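Local coordinates for protein RhCC (Rhodococcus jostii, PDB 4U5R) that probably acts as a cofactor-independent oxygenase of the tautomerase superfamily and binds a magnesium ion, at residues B[5-9]-B[10-14]; B[18-21]-B[22-26]; B[51-55]-B[56-60]; B[71-75]-B[76-80]; B[107-110]-B[111-114]. The protein carries 1 engineered substitution. All coordinates share one frame; numbering follows the deposited sequence.

Interaction 1: residues B[5-9]-B[10-14]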
loop_
_atom_site.group_PDB
_atom_site.type_symbol
_atom_site.label_atom_id
_atom_site.label_comp_id
_atom_site.label_asym_id
_atom_site.label_seq_id
_atom_site.Cartn_x
_atom_site.Cartn_y
_atom_site.Cartn_z
ATOM N N ILE B 5 -9.750 4.871 1.361
ATOM C CA ILE B 5 -11.105 4.398 1.132
ATOM C C ILE B 5 -11.466 4.573 -0.333
ATOM O O ILE B 5 -11.589 5.687 -0.829
ATOM C CB ILE B 5 -12.104 5.130 2.061
ATOM C CG1 ILE B 5 -11.676 4.914 3.521
ATOM C CG2 ILE B 5 -13.527 4.637 1.825
ATOM C CD1 ILE B 5 -12.562 5.567 4.557
ATOM N N PHE B 6 -11.574 3.449 -1.028
ATOM C CA PHE B 6 -11.894 3.413 -2.449
ATOM C C PHE B 6 -13.387 3.223 -2.623
ATOM O O PHE B 6 -13.919 2.201 -2.219
ATOM C CB PHE B 6 -11.150 2.263 -3.134
ATOM C CG PHE B 6 -9.656 2.377 -3.082
ATOM C CD1 PHE B 6 -8.971 3.040 -4.084
ATOM C CD2 PHE B 6 -8.933 1.766 -2.063
ATOM C CE1 PHE B 6 -7.590 3.117 -4.063
ATOM C CE2 PHE B 6 -7.552 1.846 -2.030
ATOM C CZ PHE B 6 -6.879 2.529 -3.025
ATOM N N THR B 7 -14.065 4.206 -3.216
ATOM C CA THR B 7 -15.531 4.194 -3.343
ATOM C C THR B 7 -16.021 4.318 -4.783
ATOM O O THR B 7 -15.309 4.853 -5.634
ATOM C CB THR B 7 -16.180 5.365 -2.576
ATOM O OG1 THR B 7 -15.920 6.587 -3.279
ATOM C CG2 THR B 7 -15.641 5.468 -1.162
ATOM N N PRO B 8 -17.252 3.853 -5.058
ATOM C CA PRO B 8 -17.893 4.264 -6.307
ATOM C C PRO B 8 -17.840 5.771 -6.418
ATOM O O PRO B 8 -17.978 6.441 -5.389
ATOM C CB PRO B 8 -19.340 3.783 -6.142
ATOM C CG PRO B 8 -19.245 2.633 -5.208
ATOM C CD PRO B 8 -18.107 2.952 -4.262
ATOM N N GLU B 9 -17.630 6.289 -7.626
ATOM C CA GLU B 9 -17.602 7.728 -7.850
ATOM C C GLU B 9 -18.793 8.407 -7.198
ATOM O O GLU B 9 -19.915 7.941 -7.327
ATOM C CB GLU B 9 -17.606 8.048 -9.341
ATOM C CG GLU B 9 -16.259 8.351 -9.937
ATOM C CD GLU B 9 -16.393 9.031 -11.281
ATOM O OE1 GLU B 9 -17.095 8.479 -12.153
ATOM O OE2 GLU B 9 -15.820 10.130 -11.456
ATOM N N ASN B 10 -18.523 9.494 -6.486
ATOM C CA ASN B 10 -19.556 10.366 -5.919
ATOM C C ASN B 10 -20.413 9.711 -4.828
ATOM O O ASN B 10 -21.473 10.230 -4.466
ATOM C CB ASN B 10 -20.451 10.917 -7.048
ATOM C CG ASN B 10 -19.645 11.522 -8.194
ATOM O OD1 ASN B 10 -19.852 11.187 -9.361
ATOM N ND2 ASN B 10 -18.714 12.408 -7.866
ATOM N N ALA B 11 -19.941 8.602 -4.261
ATOM C CA ALA B 11 -20.663 7.945 -3.172
ATOM C C ALA B 11 -20.837 8.864 -1.964
ATOM O O ALA B 11 -21.897 8.868 -1.327
ATOM C CB ALA B 11 -19.942 6.662 -2.743
ATOM N N PHE B 12 -19.784 9.620 -1.643
ATOM C CA PHE B 12 -19.774 10.484 -0.467
ATOM C C PHE B 12 -19.709 11.965 -0.802
ATOM O O PHE B 12 -18.928 12.391 -1.657
ATOM C CB PHE B 12 -18.589 10.143 0.437
ATOM C CG PHE B 12 -18.639 8.762 1.020
ATOM C CD1 PHE B 12 -19.840 8.179 1.384
ATOM C CD2 PHE B 12 -17.464 8.056 1.234
ATOM C CE1 PHE B 12 -19.869 6.914 1.936
ATOM C CE2 PHE B 12 -17.487 6.789 1.786
ATOM C CZ PHE B 12 -18.687 6.213 2.128
ATOM N N THR B 13 -20.516 12.746 -0.091
ATOM C CA THR B 13 -20.451 14.206 -0.163
ATOM C C THR B 13 -19.265 14.707 0.646
ATOM O O THR B 13 -18.712 13.961 1.453
ATOM C CB THR B 13 -21.730 14.863 0.388
ATOM O OG1 THR B 13 -21.850 14.562 1.783
ATOM C CG2 THR B 13 -22.969 14.371 -0.361
ATOM N N PRO B 14 -18.873 15.978 0.453
ATOM C CA PRO B 14 -17.818 16.508 1.326
ATOM C C PRO B 14 -18.181 16.403 2.817
ATOM O O PRO B 14 -17.327 16.062 3.650
ATOM C CB PRO B 14 -17.701 17.970 0.878
ATOM C CG PRO B 14 -18.130 17.954 -0.541
ATOM C CD PRO B 14 -19.210 16.910 -0.638
HETATM O O HOH W 1 -17.654 12.270 -11.235
#

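Interaction 2: residues B[18-21]-B[22-26]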
loop_
_atom_site.group_PDB
_atom_site.type_symbol
_atom_site.label_atom_id
_atom_site.label_comp_id
_atom_site.label_asym_id
_atom_site.label_seq_id
_atom_site.Cartn_x
_atom_site.Cartn_y
_atom_site.Cartn_z
ATOM N N GLU B 18 -16.104 14.381 5.814
ATOM C CA GLU B 18 -15.779 15.003 7.091
ATOM C C GLU B 18 -16.289 14.164 8.266
ATOM O O GLU B 18 -15.534 13.841 9.190
ATOM C CB GLU B 18 -16.366 16.412 7.144
ATOM C CG GLU B 18 -15.916 17.220 8.338
ATOM C CD GLU B 18 -16.294 18.673 8.189
ATOM O OE1 GLU B 18 -17.494 18.953 7.982
ATOM O OE2 GLU B 18 -15.390 19.532 8.258
ATOM N N GLN B 19 -17.563 13.787 8.215
ATOM C CA GLN B 19 -18.170 12.983 9.269
ATOM C C GLN B 19 -17.503 11.620 9.437
ATOM O O GLN B 19 -17.220 11.215 10.564
ATOM C CB GLN B 19 -19.669 12.806 9.001
ATOM C CG GLN B 19 -20.446 14.121 9.102
ATOM C CD GLN B 19 -21.911 13.982 8.718
ATOM O OE1 GLN B 19 -22.488 12.898 8.787
ATOM N NE2 GLN B 19 -22.520 15.092 8.309
ATOM N N LEU B 20 -17.246 10.918 8.333
ATOM C CA LEU B 20 -16.613 9.602 8.416
ATOM C C LEU B 20 -15.142 9.684 8.864
ATOM O O LEU B 20 -14.712 8.882 9.699
ATOM C CB LEU B 20 -16.728 8.879 7.071
ATOM C CG LEU B 20 -16.038 7.516 6.967
ATOM C CD1 LEU B 20 -16.391 6.580 8.122
ATOM C CD2 LEU B 20 -16.388 6.886 5.625
ATOM N N SER B 21 -14.388 10.657 8.353
ATOM C CA SER B 21 -12.998 10.822 8.794
ATOM C C SER B 21 -12.932 11.247 10.260
ATOM O O SER B 21 -12.002 10.867 10.980
ATOM C CB SER B 21 -12.243 11.822 7.907
ATOM O OG SER B 21 -12.804 13.124 7.953
ATOM N N GLU B 22 -13.924 12.011 10.712
ATOM C CA GLU B 22 -14.027 12.357 12.124
ATOM C C GLU B 22 -14.259 11.100 12.982
ATOM O O GLU B 22 -13.641 10.926 14.042
ATOM C CB GLU B 22 -15.151 13.381 12.332
ATOM C CG GLU B 22 -15.492 13.631 13.776
ATOM C CD GLU B 22 -14.342 14.242 14.545
ATOM O OE1 GLU B 22 -13.476 14.885 13.911
ATOM O OE2 GLU B 22 -14.310 14.081 15.786
ATOM N N ALA B 23 -15.133 10.213 12.515
ATOM C CA ALA B 23 -15.408 8.987 13.256
ATOM C C ALA B 23 -14.181 8.089 13.340
ATOM O O ALA B 23 -13.890 7.504 14.388
ATOM C CB ALA B 23 -16.572 8.235 12.620
ATOM N N ILE B 24 -13.467 7.986 12.224
ATOM C CA ILE B 24 -12.242 7.201 12.158
ATOM C C ILE B 24 -11.177 7.804 13.082
ATOM O O ILE B 24 -10.559 7.086 13.868
ATOM C CB ILE B 24 -11.727 7.124 10.711
ATOM C CG1 ILE B 24 -12.667 6.245 9.883
ATOM C CG2 ILE B 24 -10.302 6.588 10.676
ATOM C CD1 ILE B 24 -12.481 6.394 8.396
ATOM N N THR B 25 -11.021 9.126 13.023
ATOM C CA THR B 25 -10.116 9.836 13.926
ATOM C C THR B 25 -10.467 9.572 15.388
ATOM O O THR B 25 -9.577 9.359 16.218
ATOM C CB THR B 25 -10.159 11.350 13.654
ATOM O OG1 THR B 25 -9.724 11.597 12.314
ATOM C CG2 THR B 25 -9.256 12.126 14.631
ATOM N N SER B 26 -11.762 9.565 15.706
ATOM C CA SER B 26 -12.179 9.339 17.097
ATOM C C SER B 26 -11.711 7.979 17.671
ATOM O O SER B 26 -11.436 7.874 18.866
ATOM C CB SER B 26 -13.701 9.470 17.221
ATOM O OG SER B 26 -14.362 8.304 16.758
#

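Interaction 3: residues B[51-55]-B[56-60]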
loop_
_atom_site.group_PDB
_atom_site.type_symbol
_atom_site.label_atom_id
_atom_site.label_comp_id
_atom_site.label_asym_id
_atom_site.label_seq_id
_atom_site.Cartn_x
_atom_site.Cartn_y
_atom_site.Cartn_z
ATOM N N MET B 51 -13.308 -1.166 -10.614
ATOM C CA MET B 51 -13.165 -2.054 -9.465
ATOM C C MET B 51 -13.757 -3.400 -9.827
ATOM O O MET B 51 -14.970 -3.508 -10.012
ATOM C CB MET B 51 -13.864 -1.502 -8.214
ATOM C CG MET B 51 -13.445 -0.094 -7.783
ATOM S SD MET B 51 -14.259 0.519 -6.274
ATOM C CE MET B 51 -13.351 -0.332 -4.979
ATOM N N TYR B 52 -12.904 -4.419 -9.937
ATOM C CA TYR B 52 -13.342 -5.749 -10.354
ATOM C C TYR B 52 -13.242 -6.728 -9.195
ATOM O O TYR B 52 -12.168 -6.930 -8.636
ATOM C CB TYR B 52 -12.524 -6.231 -11.566
ATOM C CG TYR B 52 -12.963 -5.532 -12.824
ATOM C CD1 TYR B 52 -12.648 -4.199 -13.034
ATOM C CD2 TYR B 52 -13.755 -6.181 -13.766
ATOM C CE1 TYR B 52 -13.077 -3.532 -14.150
ATOM C CE2 TYR B 52 -14.200 -5.514 -14.898
ATOM C CZ TYR B 52 -13.854 -4.184 -15.077
ATOM O OH TYR B 52 -14.275 -3.496 -16.192
ATOM N N VAL B 53 -14.383 -7.320 -8.842
ATOM C CA VAL B 53 -14.480 -8.224 -7.713
ATOM C C VAL B 53 -14.869 -9.592 -8.263
ATOM O O VAL B 53 -15.901 -9.713 -8.930
ATOM C CB VAL B 53 -15.525 -7.731 -6.681
ATOM C CG1 VAL B 53 -15.720 -8.776 -5.573
ATOM C CG2 VAL B 53 -15.118 -6.372 -6.112
ATOM N N GLY B 54 -14.041 -10.607 -8.016
ATOM C CA GLY B 54 -14.300 -11.930 -8.553
ATOM C C GLY B 54 -14.382 -11.943 -10.071
ATOM O O GLY B 54 -15.101 -12.747 -10.664
ATOM N N GLY B 55 -13.653 -11.035 -10.708
ATOM C CA GLY B 55 -13.569 -11.019 -12.154
ATOM C C GLY B 55 -14.706 -10.284 -12.838
ATOM O O GLY B 55 -14.867 -10.379 -14.055
ATOM N N LYS B 56 -15.527 -9.588 -12.058
ATOM C CA LYS B 56 -16.650 -8.848 -12.625
ATOM C C LYS B 56 -16.665 -7.443 -12.057
ATOM O O LYS B 56 -16.415 -7.257 -10.869
ATOM C CB LYS B 56 -17.981 -9.557 -12.334
ATOM C CG LYS B 56 -18.072 -10.973 -12.893
ATOM C CD LYS B 56 -19.401 -11.644 -12.560
ATOM C CE LYS B 56 -19.406 -13.112 -12.999
ATOM N NZ LYS B 56 -20.700 -13.798 -12.703
ATOM N N ALA B 57 -16.977 -6.463 -12.902
ATOM C CA ALA B 57 -17.033 -5.067 -12.471
ATOM C C ALA B 57 -18.073 -4.911 -11.369
ATOM O O ALA B 57 -19.219 -5.312 -11.533
ATOM C CB ALA B 57 -17.356 -4.154 -13.640
ATOM N N ASN B 58 -17.660 -4.370 -10.230
ATOM C CA ASN B 58 -18.600 -4.105 -9.152
ATOM C C ASN B 58 -18.563 -2.618 -8.852
ATOM O O ASN B 58 -17.547 -2.096 -8.377
ATOM C CB ASN B 58 -18.270 -4.934 -7.900
ATOM C CG ASN B 58 -19.334 -4.817 -6.808
ATOM O OD1 ASN B 58 -20.052 -3.823 -6.717
ATOM N ND2 ASN B 58 -19.422 -5.838 -5.953
ATOM N N ASN B 59 -19.674 -1.945 -9.136
ATOM C CA ASN B 59 -19.752 -0.515 -8.925
ATOM C C ASN B 59 -20.525 -0.183 -7.638
ATOM O O ASN B 59 -20.982 0.947 -7.442
ATOM C CB ASN B 59 -20.374 0.145 -10.168
ATOM C CG ASN B 59 -19.675 -0.278 -11.478
ATOM O OD1 ASN B 59 -18.451 -0.211 -11.597
ATOM N ND2 ASN B 59 -20.460 -0.733 -12.458
ATOM N N ASN B 60 -20.637 -1.164 -6.739
ATOM C CA ASN B 60 -21.289 -0.964 -5.450
ATOM C C ASN B 60 -20.376 -1.470 -4.331
ATOM O O ASN B 60 -20.821 -1.953 -3.290
ATOM C CB ASN B 60 -22.651 -1.671 -5.429
ATOM C CG ASN B 60 -23.507 -1.276 -4.233
ATOM O OD1 ASN B 60 -23.679 -0.096 -3.933
ATOM N ND2 ASN B 60 -24.020 -2.274 -3.523
HETATM O O HOH W 2 -15.910 0.038 -10.759
#

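Interaction 4: residues B[71-75]-B[76-80]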
loop_
_atom_site.group_PDB
_atom_site.type_symbol
_atom_site.label_atom_id
_atom_site.label_comp_id
_atom_site.label_asym_id
_atom_site.label_seq_id
_atom_site.Cartn_x
_atom_site.Cartn_y
_atom_site.Cartn_z
ATOM N N ARG B 71 1.513 2.792 16.513
ATOM C CA ARG B 71 1.391 1.768 17.544
ATOM C C ARG B 71 1.373 0.367 16.945
ATOM O O ARG B 71 0.935 0.170 15.810
ATOM C CB ARG B 71 0.115 1.978 18.370
ATOM C CG ARG B 71 -0.010 3.327 19.071
ATOM C CD ARG B 71 0.845 3.398 20.329
ATOM N NE ARG B 71 0.389 4.445 21.245
ATOM C CZ ARG B 71 0.733 5.725 21.149
ATOM N NH1 ARG B 71 1.527 6.128 20.166
ATOM N NH2 ARG B 71 0.274 6.605 22.032
ATOM N N GLN B 72 1.860 -0.603 17.714
ATOM C CA GLN B 72 1.652 -2.008 17.399
ATOM C C GLN B 72 0.514 -2.539 18.254
ATOM O O GLN B 72 0.311 -2.081 19.377
ATOM C CB GLN B 72 2.918 -2.829 17.651
ATOM C CG GLN B 72 3.817 -3.006 16.443
ATOM C CD GLN B 72 4.911 -4.034 16.681
ATOM O OE1 GLN B 72 5.465 -4.128 17.778
ATOM N NE2 GLN B 72 5.214 -4.821 15.656
ATOM N N MET B 73 -0.225 -3.503 17.720
ATOM C CA MET B 73 -1.274 -4.168 18.480
ATOM C C MET B 73 -0.793 -5.569 18.826
ATOM O O MET B 73 -0.650 -6.417 17.945
ATOM C CB MET B 73 -2.579 -4.204 17.686
ATOM C CG MET B 73 -3.161 -2.829 17.425
ATOM S SD MET B 73 -4.628 -2.856 16.377
ATOM C CE MET B 73 -3.938 -3.398 14.818
ATOM N N GLU B 74 -0.535 -5.804 20.110
ATOM C CA GLU B 74 0.248 -6.964 20.530
ATOM C C GLU B 74 -0.545 -8.165 21.055
ATOM O O GLU B 74 0.049 -9.192 21.372
ATOM C CB GLU B 74 1.254 -6.532 21.599
ATOM C CG GLU B 74 2.239 -5.476 21.124
ATOM C CD GLU B 74 3.331 -5.204 22.141
ATOM O OE1 GLU B 74 3.695 -6.135 22.890
ATOM O OE2 GLU B 74 3.820 -4.059 22.194
ATOM N N THR B 75 -1.867 -8.050 21.162
ATOM C CA THR B 75 -2.674 -9.174 21.636
ATOM C C THR B 75 -3.840 -9.424 20.705
ATOM O O THR B 75 -4.280 -8.512 20.010
ATOM C CB THR B 75 -3.238 -8.945 23.056
ATOM O OG1 THR B 75 -4.137 -7.829 23.040
ATOM C CG2 THR B 75 -2.121 -8.687 24.056
ATOM N N ALA B 76 -4.340 -10.659 20.699
ATOM C CA ALA B 76 -5.496 -11.019 19.888
ATOM C C ALA B 76 -6.698 -10.148 20.241
ATOM O O ALA B 76 -7.429 -9.704 19.357
ATOM C CB ALA B 76 -5.836 -12.497 20.069
ATOM N N GLU B 77 -6.882 -9.898 21.536
ATOM C CA GLU B 77 -8.021 -9.140 22.039
ATOM C C GLU B 77 -8.022 -7.720 21.489
ATOM O O GLU B 77 -9.035 -7.246 20.980
ATOM C CB GLU B 77 -8.010 -9.117 23.573
ATOM C CG GLU B 77 -9.339 -8.738 24.216
ATOM C CD GLU B 77 -9.436 -7.264 24.571
ATOM O OE1 GLU B 77 -8.599 -6.471 24.091
ATOM O OE2 GLU B 77 -10.353 -6.896 25.338
ATOM N N VAL B 78 -6.879 -7.047 21.592
ATOM C CA VAL B 78 -6.746 -5.674 21.114
ATOM C C VAL B 78 -6.924 -5.593 19.604
ATOM O O VAL B 78 -7.585 -4.685 19.099
ATOM C CB VAL B 78 -5.383 -5.080 21.508
ATOM C CG1 VAL B 78 -5.158 -3.730 20.827
ATOM C CG2 VAL B 78 -5.299 -4.935 23.026
ATOM N N ARG B 79 -6.335 -6.549 18.892
ATOM C CA ARG B 79 -6.455 -6.622 17.436
ATOM C C ARG B 79 -7.898 -6.852 16.994
ATOM O O ARG B 79 -8.378 -6.198 16.063
ATOM C CB ARG B 79 -5.542 -7.721 16.890
ATOM C CG ARG B 79 -4.070 -7.401 17.092
ATOM C CD ARG B 79 -3.166 -8.616 16.906
ATOM N NE ARG B 79 -2.906 -8.912 15.504
ATOM C CZ ARG B 79 -1.979 -8.301 14.772
ATOM N NH1 ARG B 79 -1.222 -7.347 15.308
ATOM N NH2 ARG B 79 -1.816 -8.637 13.502
ATOM N N ALA B 80 -8.603 -7.760 17.666
ATOM C CA ALA B 80 -10.018 -7.983 17.353
ATOM C C ALA B 80 -10.874 -6.747 17.643
ATOM O O ALA B 80 -11.792 -6.430 16.894
ATOM C CB ALA B 80 -10.546 -9.188 18.124
#

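Interaction 5: residues B[107-110]-B[111-114]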
loop_
_atom_site.group_PDB
_atom_site.type_symbol
_atom_site.label_atom_id
_atom_site.label_comp_id
_atom_site.label_asym_id
_atom_site.label_seq_id
_atom_site.Cartn_x
_atom_site.Cartn_y
_atom_site.Cartn_z
ATOM N N GLU B 107 0.764 -3.381 9.469
ATOM C CA GLU B 107 1.569 -2.652 10.434
ATOM C C GLU B 107 2.930 -2.420 9.788
ATOM O O GLU B 107 3.535 -3.355 9.253
ATOM C CB GLU B 107 1.688 -3.423 11.759
ATOM C CG GLU B 107 0.336 -3.696 12.421
ATOM C CD GLU B 107 0.449 -4.356 13.792
ATOM O OE1 GLU B 107 1.107 -5.411 13.901
ATOM O OE2 GLU B 107 -0.122 -3.818 14.760
ATOM N N THR B 108 3.374 -1.165 9.800
ATOM C CA THR B 108 4.626 -0.757 9.166
ATOM C C THR B 108 5.548 -0.158 10.234
ATOM O O THR B 108 5.082 0.226 11.314
ATOM C CB THR B 108 4.382 0.257 8.005
ATOM O OG1 THR B 108 3.956 1.511 8.540
ATOM C CG2 THR B 108 3.302 -0.255 7.033
ATOM N N PRO B 109 6.869 -0.129 9.970
ATOM C CA PRO B 109 7.843 0.253 11.010
ATOM C C PRO B 109 7.718 1.684 11.531
ATOM O O PRO B 109 7.801 2.654 10.763
ATOM C CB PRO B 109 9.194 0.079 10.308
ATOM C CG PRO B 109 8.948 -0.876 9.222
ATOM C CD PRO B 109 7.529 -0.679 8.771
ATOM N N MET B 110 7.557 1.815 12.845
ATOM C CA MET B 110 7.382 3.125 13.469
ATOM C C MET B 110 8.546 4.085 13.214
ATOM O O MET B 110 8.353 5.300 13.194
ATOM C CB MET B 110 7.175 2.955 14.978
ATOM C CG MET B 110 6.732 4.216 15.701
ATOM S SD MET B 110 6.427 3.881 17.449
ATOM C CE MET B 110 8.036 3.290 17.968
ATOM N N ASP B 111 9.748 3.548 13.026
ATOM C CA ASP B 111 10.932 4.390 12.886
ATOM C C ASP B 111 11.181 4.823 11.444
ATOM O O ASP B 111 12.146 5.529 11.164
ATOM C CB ASP B 111 12.168 3.667 13.445
ATOM C CG ASP B 111 12.490 2.365 12.711
ATOM O OD1 ASP B 111 11.663 1.859 11.922
ATOM O OD2 ASP B 111 13.595 1.826 12.945
ATOM N N LEU B 112 10.303 4.424 10.530
ATOM C CA LEU B 112 10.457 4.820 9.126
ATOM C C LEU B 112 9.335 5.770 8.736
ATOM O O LEU B 112 8.662 5.581 7.734
ATOM C CB LEU B 112 10.480 3.599 8.200
ATOM C CG LEU B 112 11.675 2.658 8.369
ATOM C CD1 LEU B 112 11.598 1.516 7.370
ATOM C CD2 LEU B 112 12.965 3.441 8.180
ATOM N N TRP B 113 9.179 6.821 9.529
ATOM C CA TRP B 113 7.989 7.649 9.502
ATOM C C TRP B 113 8.346 9.046 9.975
ATOM O O TRP B 113 8.947 9.204 11.023
ATOM C CB TRP B 113 6.912 7.008 10.386
ATOM C CG TRP B 113 5.732 7.878 10.704
ATOM C CD1 TRP B 113 5.041 8.695 9.844
ATOM C CD2 TRP B 113 5.096 8.016 11.980
ATOM N NE1 TRP B 113 4.011 9.315 10.509
ATOM C CE2 TRP B 113 4.026 8.917 11.821
ATOM C CE3 TRP B 113 5.329 7.457 13.242
ATOM C CZ2 TRP B 113 3.195 9.288 12.880
ATOM C CZ3 TRP B 113 4.505 7.824 14.291
ATOM C CH2 TRP B 113 3.447 8.727 14.103
ATOM N N ARG B 114 7.999 10.062 9.195
ATOM C CA ARG B 114 8.212 11.434 9.619
ATOM C C ARG B 114 6.944 12.206 9.316
ATOM O O ARG B 114 6.261 11.928 8.326
ATOM C CB ARG B 114 9.412 12.074 8.897
ATOM C CG ARG B 114 10.744 11.339 9.064
ATOM C CD ARG B 114 11.282 11.550 10.475
ATOM N NE ARG B 114 12.616 10.992 10.666
ATOM C CZ ARG B 114 12.869 9.779 11.154
ATOM N NH1 ARG B 114 11.876 8.954 11.494
ATOM N NH2 ARG B 114 14.131 9.381 11.291
HETATM O O HOH W 3 9.468 7.651 13.349
#

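Interaction 1: residues B[5-9]-B[10-14]
Near the end of strand 2-8, Thr7 meets Ala11 through CB and Phe12 through CG2, while its OG1 turns to Pro8 O. Its CB lies 4.0 Å from Ala11 CB. At chi1 72° its hydroxyl sits between the backbone N and the carbonyl carbon, and OG1 donates to Pro8 O at 3.0 Å. The methyl CG2, pointing beside the backbone N, reaches the Phe12 ring at an oblique angle, with CE2 3.7 Å away. Pro8 O is gripped by a second donor, Ala11 N, at 3.1 Å with a fairly bent N-H...O angle of 148°. The two donors approach from opposite faces of the carbonyl plane, which should help to hold this peptide group in its rotation. Farther out, a water bridges the exposed pair Glu9 and Asn10, donating to Glu9 OE2 at 2.8 Å and to Asn10 OD1 at 3.1 Å. Asp45 OD2, on the neighbouring strand 40-46, accepts a hydrogen bond from Asn10 N, and Phe43 and Leu20 help enclose the Phe12 ring. The Ala11 N to Pro8 O bond and the positive phi of Asn10, 66°, together with the extended backbone of Glu9, fit a type II beta turn; it carries the chain from strand 2-8 towards helix 14-32, N-capped by Thr13, in the first beta-alpha-beta unit of this tautomerase-superfamily fold.

Interaction 2: residues B[18-21]-B[22-26]
Leu20 and Ile24, one helical turn apart, meet at an angle, not side by side, on the buried side of the helix, with CD1 of Leu20 3.9 Å from CD1 of Ile24. Their chains start in different directions: Leu20 has CG opposite its backbone N (chi1 176°), whereas CG1 of Ile24 lies beside its own N and folds back along the helix to 3.3 Å from Leu20 O. Beneath them, the bond from Ile24 N to Leu20 O measures 3.0 Å. This pair belongs to the inward ridge of helix 14-32, the crossover of the beta-alpha-beta unit formed with strands 2-8 and 40-46; Ile24 meets Trp3, Ile5 and Val41, while Leu20 meets Phe43 and Leu90. Thr25 is turned to another side, against Val39 of its own chain and Gly55 of the third subunit. Its OG1 donates to Ser21 O at 2.7 Å, and Thr25 N reaches the same oxygen at 2.9 Å from the opposite face of the carbonyl plane. A valine in place of Thr25 would probably leave Ser21 O with the backbone N-H as its one donor from this residue and put a methyl against that carbonyl oxygen. Glu22 sets CB 3.2 Å from Glu18 O, then bends at chi2 (64°) and carries OE1 to a salt bridge with Arg36. Glu18 instead extends to Lys56 of the third subunit, pairing through OE2.

Interaction 3: residues B[51-55]-B[56-60]
Tyr52 and Ala57 face each other in a non-hydrogen-bonded antiparallel pair, and their main contact is a CH-pi one: Ala57 CB sits over one face of the Tyr52 ring, 4.0 Å from its centroid and 26° off the normal. On the face that carries Val53 and Lys56, Val53 CG2 reaches past the last pair to Asn58 CB at 3.9 Å. In the backbone, Val53 N to Lys56 O (2.9 Å) and Lys56 N to Val53 O (3.2 Å) close the turn, and Asn58 N to Met51 O (2.8 Å, 172°) runs almost straight. Side-chain and water bonds follow at the exit: Asn58 OD1 accepts from Asn60 N at 2.7 Å in an Asx turn, and a water links Met51 N to Asn59 OD1. The ring planes of Tyr52 and Phe43 of the second subunit stand at about 90°. Gly54 and Gly55, both at positive phi, make the type I' turn of a two-residue beta hairpin, whose strand 51-53 pairs antiparallel with a strand of the second subunit.

Interaction 4: residues B[71-75]-B[76-80]
Helix 76-90 is N-capped by Thr75, whose OG1 accepts from Val78 N at 3.2 Å. With chi1 at 64° the hydroxyl faces the first turn of the helix, where it also lies close against Val78 CG2, 3.1 Å from Thr75 OG1. The regular helical bond, Arg79 N to Thr75 O, follows at 3.1 Å. Here the loop leaving strand 61-68 enters the helix of a second beta-alpha-beta unit, completed by strand 100-107, and Met73 covers this entry: its CB touches Arg79 CG at 3.6 Å and its CG meets Val78 CG1 at 4.0 Å. Arg79 bends at chi3 (80°), swinging its guanidinium back over the loop. NH1 donates to Met73 O at 2.9 Å, the oxygen lying at the edge of the guanidinium and the donor in the carbonyl plane. NE forms a salt bridge with Asp111 of the second subunit. A leucine at Arg79 would probably leave that aspartate without its charged mate and Met73 O without this donor. Glu107 accepts from Met73 N and makes a long, weak ion pair with Arg79 NH1.

Interaction 5: residues B[107-110]-B[111-114]
Pro109 and Leu112 are joined first by a backbone bond, Leu112 N to Pro109 O at 3.1 Å. It is fairly straight at the hydrogen (163°), although the donor stands 54° out of the carbonyl plane. A water joins two further carbonyls, donating to both Met110 O (2.6 Å) and Trp113 O (2.8 Å) and tying the turn to the strand that begins after it. Trp113 O also accepts from Arg114 NH1 at 3.0 Å; the oxygen lies in the plane of the guanidinium, and the same nitrogen makes a weak bond to Asp111 O. Of the apolar contacts, Pro109 CG touches Leu112 CD1 at 4.0 Å, while Met110 CG approaches Trp113 CE3. The indole edge also faces a carbonyl, with Met110 O near its plane and 3.7 Å from Trp113 CE3. Asp111 holds CG between its backbone N and carbonyl carbon (chi1 62°), which brings OD1 back over the turn to 3.4 Å from Pro109 CB. The charge of that carboxylate is met by Arg79 of the third subunit, and Trp113 NE1 hydrogen-bonds to Glu102 of the third subunit. Pro109 lies about 9 Å, side chain to side chain, from the engineered Ala106, at whose position magnesium binding has been seen. This is a type I beta turn leading from strand 100-107 into strand 113-115, which pairs antiparallel with the third subunit.

How the interactions relate
The five contacts come in series along the chain. Interactions 1 and 2 belong to the first beta-alpha-beta unit, with centres 15 Å apart; Ile5 CD1 meets Ile24 CD1 at 3.9 Å, where strand 2-8 lies under helix 14-32. Interaction 3, 16 Å from interaction 1 centre to centre, touches it where Pro8 meets Asn59 and Phe6 meets Met51. At the other end of the four-stranded sheet, 28 to 30 Å from interaction 1 centre to centre, interactions 4 and 5 have centres 17 Å apart and meet through Glu107. Interactions 3 and 4 reach the second subunit, 2 and 5 the third, interaction 1 both; Arg79 and Asp111 pair across successive interfaces, so these local turns and caps also help to join the trimer.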